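Local coordinates for esterase family protein (Staphylococcus aureus, PDB 7L0A) that probably hydrolyses S-formylglutathione to formate and glutathione, as a serine esterase of the esterase D family, at residues Y16-P19 and T20-M23; Q159-D163 and L164-D168. One frame throughout, in Å; residues are numbered along the deposited sequence.

Interaction 1. Residues Y16-P19 and T20-M23; sequences YHSP and TIGM
S18 points toward T20-M23, and its side chain accepts a hydrogen bond from the backbone there. OG accepts the amide of I21, with S18 OG and I21 N 3.1 Å apart and an almost straight N-H...O angle of 174°. With OG anti to the backbone N of S18 (chi1 168°), the hydroxyl lies in line with the I21 N-H. The CB of I21 comes alongside, 3.7 Å from S18 OG. The backbone of S18 is held as well. S18 O receives G22 N at 2.8 Å, a bent bond with the donor tilted from the carbonyl plane. S18 N gives a straighter bond to M23 O, 3.0 Å away, and approaches it from above the carbonyl plane. This is the hairpin turn between antiparallel strands 9-17 and 24-32, at one edge of the central sheet of the alpha/beta-hydrolase fold. G22 has a positive phi of 82°, a backbone shape suited to glycine. H17 lies on the other side of the backbone from S18 OG. Its ring has M23 O over one face, offset toward the rim, and G22 O lies obliquely to it, 3.5 Å from H17 NE2. The ring also stacks on H8 of the second subunit. E105 of helix 99-113 bonds S18 OG, T20 OG1 and Y16 OH, which ties the turn to that helix.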
ATOM      1  N   TYR B  16      -4.217  -4.511  -7.000  1.00 13.81           N
ATOM      2  CA  TYR B  16      -5.598  -4.040  -6.978  1.00 14.16           C
ATOM      3  C   TYR B  16      -6.231  -4.298  -8.337  1.00 15.48           C
ATOM      4  O   TYR B  16      -5.539  -4.481  -9.330  1.00 15.64           O
ATOM      5  CB  TYR B  16      -5.708  -2.542  -6.595  1.00 13.15           C
ATOM      6  CG  TYR B  16      -5.348  -1.558  -7.673  1.00 13.56           C
ATOM      7  CD1 TYR B  16      -4.037  -1.437  -8.169  1.00 17.27           C
ATOM      8  CD2 TYR B  16      -6.332  -0.794  -8.256  1.00 17.87           C
ATOM      9  CE1 TYR B  16      -3.746  -0.529  -9.201  1.00 15.86           C
ATOM     10  CE2 TYR B  16      -6.049   0.083  -9.281  1.00 17.32           C
ATOM     11  CZ  TYR B  16      -4.768   0.209  -9.755  1.00 14.39           C
ATOM     12  OH  TYR B  16      -4.477   1.084 -10.782  1.00 19.48           O
ATOM     13  N   HIS B  17      -7.559  -4.345  -8.359  1.00 16.24           N
ATOM     14  CA  HIS B  17      -8.285  -4.376  -9.628  1.00 14.60           C
ATOM     15  C   HIS B  17      -8.439  -2.960 -10.184  1.00 14.36           C
ATOM     16  O   HIS B  17      -8.988  -2.077  -9.528  1.00 15.34           O
ATOM     17  CB  HIS B  17      -9.661  -5.012  -9.444  1.00 14.20           C
ATOM     18  CG  HIS B  17     -10.411  -5.132 -10.727  1.00 18.91           C
ATOM     19  ND1 HIS B  17     -11.229  -4.132 -11.204  1.00 27.85           N
ATOM     20  CD2 HIS B  17     -10.433  -6.118 -11.645  1.00 23.66           C
ATOM     21  CE1 HIS B  17     -11.748  -4.515 -12.357  1.00 22.55           C
ATOM     22  NE2 HIS B  17     -11.273  -5.712 -12.651  1.00 26.82           N
ATOM     23  N   SER B  18      -7.912  -2.734 -11.380  1.00 14.66           N
ATOM     24  CA  SER B  18      -7.970  -1.440 -12.039  1.00 14.93           C
ATOM     25  C   SER B  18      -9.260  -1.301 -12.833  1.00 15.06           C
ATOM     26  O   SER B  18      -9.483  -2.087 -13.759  1.00 16.65           O
ATOM     27  CB  SER B  18      -6.795  -1.296 -12.982  1.00 18.23           C
ATOM     28  OG  SER B  18      -6.942  -0.195 -13.838  1.00 16.48           O
ATOM     29  N   PRO B  19     -10.143  -0.352 -12.469  1.00 16.07           N
ATOM     30  CA  PRO B  19     -11.344  -0.091 -13.297  1.00 17.82           C
ATOM     31  C   PRO B  19     -11.005   0.305 -14.715  1.00 21.99           C
ATOM     32  O   PRO B  19     -11.734  -0.063 -15.654  1.00 19.57           O
ATOM     33  CB  PRO B  19     -12.040   1.047 -12.550  1.00 19.94           C
ATOM     34  CG  PRO B  19     -11.446   1.091 -11.181  1.00 28.33           C
ATOM     35  CD  PRO B  19     -10.055   0.490 -11.258  1.00 16.33           C
ATOM     36  N   THR B  20      -9.890   1.015 -14.908  1.00 16.27           N
ATOM     37  CA  THR B  20      -9.546   1.514 -16.235  1.00 15.86           C
ATOM     38  C   THR B  20      -9.082   0.396 -17.147  1.00 17.72           C
ATOM     39  O   THR B  20      -9.569   0.271 -18.271  1.00 20.75           O
ATOM     40  CB  THR B  20      -8.476   2.585 -16.107  1.00 17.22           C
ATOM     41  OG1 THR B  20      -8.978   3.661 -15.320  1.00 17.46           O
ATOM     42  CG2 THR B  20      -8.064   3.099 -17.483  1.00 21.29           C
ATOM     43  N   ILE B  21      -8.155  -0.441 -16.671  1.00 16.49           N
ATOM     44  CA  ILE B  21      -7.642  -1.543 -17.479  1.00 18.48           C
ATOM     45  C   ILE B  21      -8.609  -2.704 -17.473  1.00 21.66           C
ATOM     46  O   ILE B  21      -8.698  -3.443 -18.455  1.00 20.27           O
ATOM     47  CB  ILE B  21      -6.246  -1.962 -16.959  1.00 21.30           C
ATOM     48  CG1 ILE B  21      -5.281  -0.774 -17.088  1.00 26.15           C
ATOM     49  CG2 ILE B  21      -5.722  -3.183 -17.746  1.00 27.72           C
ATOM     50  CD1 ILE B  21      -4.977  -0.348 -18.518  1.00 22.51           C
ATOM     51  N   GLY B  22      -9.354  -2.877 -16.391  1.00 17.68           N
ATOM     52  CA  GLY B  22     -10.253  -3.987 -16.261  1.00 18.80           C
ATOM     53  C   GLY B  22      -9.621  -5.270 -15.809  1.00 24.02           C
ATOM     54  O   GLY B  22     -10.232  -6.331 -15.964  1.00 22.43           O
ATOM     55  N   MET B  23      -8.420  -5.210 -15.237  1.00 19.13           N
ATOM     56  CA  MET B  23      -7.785  -6.391 -14.675  1.00 18.24           C
ATOM     57  C   MET B  23      -6.899  -5.953 -13.523  1.00 16.01           C
ATOM     58  O   MET B  23      -6.768  -4.756 -13.232  1.00 17.45           O
ATOM     59  CB  MET B  23      -6.974  -7.173 -15.706  1.00 24.19           C
ATOM     60  CG  MET B  23      -5.996  -6.368 -16.477  1.00 36.18           C
ATOM     61  SD  MET B  23      -5.238  -7.388 -17.774  1.00 33.74           S
ATOM     62  CE  MET B  23      -4.219  -8.427 -16.731  1.00 39.22           C
TER

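Interaction 2. Residues Q159-D163 and L164-D168; sequences QNLMD and LEWND
The indole of W166 turns its N-H edge to the carbonyl of L161. W166 NE1 donates to L161 O at 2.8 Å, and the acceptor lies only 10° out of the ring plane. The donor in turn lies in the plane of the L161 carbonyl. The N-H...O angle is 140°, so the bond is bent, and W166 CD1 also comes within 3.4 Å of L161 O. The benzo part of the indole meets the L161 side chain, with W166 CZ2 4.2 Å from L161 CD2. Y90 meets the indole with its ring nearly perpendicular, and K171 and I174 of helix 168-177 also touch W166. L164 fits against the coil of 159-162, which has helical backbone angles but lacks the regular helix bonds. Its first torsion of -53° places CG beside its own backbone N and opposite the carbonyl carbon. The branch point then packs on the backbone, with L164 CG 3.4 Å from N160 O. L164 CD1 lies at 4.5 Å from L161 CD2. A water joins the two segments by donating to both D163 O and E165 OE2. N167 is the N-cap of helix 168-177. This loop follows strand 148-152 of the alpha/beta-hydrolase fold, and L164 lies against S129 of the predicted Ser-His-Asp triad, close to what is probably the nucleophile elbow.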
ATOM      1  N   GLN B 159       9.000   7.016 -35.270  1.00 22.43           N
ATOM      2  CA  GLN B 159       9.760   5.894 -35.794  1.00 30.72           C
ATOM      3  C   GLN B 159      10.505   5.155 -34.689  1.00 33.05           C
ATOM      4  O   GLN B 159      10.785   3.957 -34.830  1.00 34.43           O
ATOM      5  CB  GLN B 159      10.759   6.303 -36.865  1.00 46.65           C
ATOM      6  CG  GLN B 159      11.144   5.060 -37.672  1.00 55.73           C
ATOM      7  CD  GLN B 159      12.420   5.214 -38.455  1.00 63.28           C
ATOM      8  OE1 GLN B 159      12.876   6.332 -38.708  1.00 52.14           O
ATOM      9  NE2 GLN B 159      13.014   4.087 -38.846  1.00 65.43           N
ATOM     10  N   ASN B 160      10.793   5.828 -33.569  1.00 23.24           N
ATOM     11  CA  ASN B 160      11.421   5.122 -32.459  1.00 24.18           C
ATOM     12  C   ASN B 160      10.603   3.904 -32.037  1.00 27.42           C
ATOM     13  O   ASN B 160      11.149   2.951 -31.457  1.00 25.18           O
ATOM     14  CB  ASN B 160      11.572   6.005 -31.219  1.00 24.51           C
ATOM     15  CG  ASN B 160      12.481   7.179 -31.408  1.00 23.27           C
ATOM     16  OD1 ASN B 160      12.370   8.151 -30.655  1.00 24.67           O
ATOM     17  ND2 ASN B 160      13.422   7.087 -32.340  1.00 26.18           N
ATOM     18  N   LEU B 161       9.281   3.949 -32.260  1.00 25.75           N
ATOM     19  CA  LEU B 161       8.389   2.945 -31.696  1.00 22.75           C
ATOM     20  C   LEU B 161       8.660   1.572 -32.280  1.00 28.03           C
ATOM     21  O   LEU B 161       8.414   0.554 -31.629  1.00 25.83           O
ATOM     22  CB  LEU B 161       6.927   3.322 -31.953  1.00 26.45           C
ATOM     23  CG  LEU B 161       6.396   4.573 -31.272  1.00 26.21           C
ATOM     24  CD1 LEU B 161       5.064   4.976 -31.897  1.00 32.77           C
ATOM     25  CD2 LEU B 161       6.206   4.343 -29.787  1.00 21.70           C
ATOM     26  N   MET B 162       9.131   1.516 -33.512  1.00 25.91           N
ATOM     27  CA  MET B 162       9.379   0.235 -34.152  1.00 32.23           C
ATOM     28  C   MET B 162      10.665  -0.422 -33.684  1.00 28.16           C
ATOM     29  O   MET B 162      10.883  -1.593 -34.000  1.00 40.16           O
ATOM     30  CB  MET B 162       9.388   0.442 -35.671  1.00 36.09           C
ATOM     31  CG  MET B 162       8.109   1.091 -36.170  1.00 37.39           C
ATOM     32  SD  MET B 162       6.736  -0.066 -36.064  1.00 41.09           S
ATOM     33  CE  MET B 162       7.186  -1.150 -37.435  1.00 45.47           C
ATOM     34  N   ASP B 163      11.505   0.285 -32.937  1.00 34.98           N
ATOM     35  CA  ASP B 163      12.775  -0.250 -32.471  1.00 38.13           C
ATOM     36  C   ASP B 163      12.681  -0.885 -31.094  1.00 31.97           C
ATOM     37  O   ASP B 163      13.697  -1.353 -30.573  1.00 36.64           O
ATOM     38  CB  ASP B 163      13.839   0.856 -32.417  1.00 49.77           C
ATOM     39  CG  ASP B 163      14.330   1.266 -33.789  1.00 72.66           C
ATOM     40  OD1 ASP B 163      13.845   0.695 -34.791  1.00 79.13           O
ATOM     41  OD2 ASP B 163      15.199   2.160 -33.868  1.00 78.52           O
ATOM     42  N   LEU B 164      11.497  -0.918 -30.499  1.00 30.07           N
ATOM     43  CA  LEU B 164      11.350  -1.263 -29.091  1.00 24.92           C
ATOM     44  C   LEU B 164      10.921  -2.717 -28.905  1.00 21.59           C
ATOM     45  O   LEU B 164      10.554  -3.416 -29.857  1.00 28.19           O
ATOM     46  CB  LEU B 164      10.339  -0.319 -28.432  1.00 23.44           C
ATOM     47  CG  LEU B 164      10.656   1.164 -28.642  1.00 26.31           C
ATOM     48  CD1 LEU B 164       9.561   2.013 -27.998  1.00 23.11           C
ATOM     49  CD2 LEU B 164      12.020   1.547 -28.076  1.00 25.75           C
ATOM     50  N   GLU B 165      10.949  -3.154 -27.638  1.00 22.81           N
ATOM     51  CA  GLU B 165      10.771  -4.559 -27.264  1.00 25.78           C
ATOM     52  C   GLU B 165       9.328  -4.945 -27.023  1.00 29.17           C
ATOM     53  O   GLU B 165       9.014  -5.696 -26.087  1.00 25.72           O
ATOM     54  CB  GLU B 165      11.619  -4.848 -26.021  1.00 34.36           C
ATOM     55  CG  GLU B 165      13.110  -4.702 -26.240  1.00 49.81           C
ATOM     56  CD  GLU B 165      13.612  -5.578 -27.376  1.00 65.35           C
ATOM     57  OE1 GLU B 165      13.130  -6.725 -27.505  1.00 70.76           O
ATOM     58  OE2 GLU B 165      14.475  -5.107 -28.150  1.00 71.22           O
ATOM     59  N   TRP B 166       8.422  -4.498 -27.877  1.00 24.71           N
ATOM     60  CA  TRP B 166       7.019  -4.853 -27.763  1.00 20.02           C
ATOM     61  C   TRP B 166       6.798  -6.353 -27.836  1.00 26.91           C
ATOM     62  O   TRP B 166       7.466  -7.050 -28.601  1.00 26.10           O
ATOM     63  CB  TRP B 166       6.258  -4.182 -28.915  1.00 18.82           C
ATOM     64  CG  TRP B 166       6.369  -2.710 -28.947  1.00 17.87           C
ATOM     65  CD1 TRP B 166       7.179  -1.950 -29.759  1.00 21.88           C
ATOM     66  CD2 TRP B 166       5.644  -1.797 -28.138  1.00 17.50           C
ATOM     67  NE1 TRP B 166       6.994  -0.617 -29.490  1.00 21.20           N
ATOM     68  CE2 TRP B 166       6.053  -0.495 -28.499  1.00 20.40           C
ATOM     69  CE3 TRP B 166       4.677  -1.949 -27.143  1.00 19.16           C
ATOM     70  CZ2 TRP B 166       5.541   0.648 -27.877  1.00 18.66           C
ATOM     71  CZ3 TRP B 166       4.171  -0.825 -26.542  1.00 22.57           C
ATOM     72  CH2 TRP B 166       4.598   0.456 -26.912  1.00 20.37           C
ATOM     73  N   ASN B 167       5.830  -6.848 -27.055  1.00 19.56           N
ATOM     74  CA  ASN B 167       5.355  -8.217 -27.259  1.00 24.52           C
ATOM     75  C   ASN B 167       4.543  -8.305 -28.562  1.00 24.47           C
ATOM     76  O   ASN B 167       4.293  -7.310 -29.246  1.00 25.83           O
ATOM     77  CB  ASN B 167       4.576  -8.716 -26.032  1.00 24.68           C
ATOM     78  CG  ASN B 167       3.222  -8.027 -25.819  1.00 26.10           C
ATOM     79  OD1 ASN B 167       2.662  -7.374 -26.708  1.00 23.29           O
ATOM     80  ND2 ASN B 167       2.644  -8.258 -24.655  1.00 30.97           N
ATOM     81  N   ASP B 168       4.132  -9.528 -28.922  1.00 25.14           N
ATOM     82  CA  ASP B 168       3.571  -9.758 -30.244  1.00 23.63           C
ATOM     83  C   ASP B 168       2.270  -8.999 -30.453  1.00 25.69           C
ATOM     84  O   ASP B 168       2.051  -8.395 -31.514  1.00 23.08           O
ATOM     85  CB  ASP B 168       3.340 -11.257 -30.447  1.00 36.51           C
ATOM     86  CG  ASP B 168       4.625 -12.020 -30.714  1.00 44.34           C
ATOM     87  OD1 ASP B 168       5.666 -11.383 -30.990  1.00 39.41           O
ATOM     88  OD2 ASP B 168       4.587 -13.266 -30.655  1.00 57.88           O
TER
HETATM   89  O   HOH W   1      15.118  -2.041 -28.148  1.00 51.33           O

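Interactions 1 and 2 sit in different parts of one alpha/beta-hydrolase domain. Their centres are 25 Å apart and their nearest atoms about 10 Å apart, so they do not touch. Interaction 1 belongs to an edge hairpin, away from the predicted active site, and faces the second subunit. Interaction 2 lies beside the predicted catalytic centre and meets no other protein chain of the assembly. The side chain of L164 is about 4 Å from that of S129, the predicted nucleophile, and about 6 Å from that of H242. A bound magnesium ion is about 5 Å from the L164 side chain.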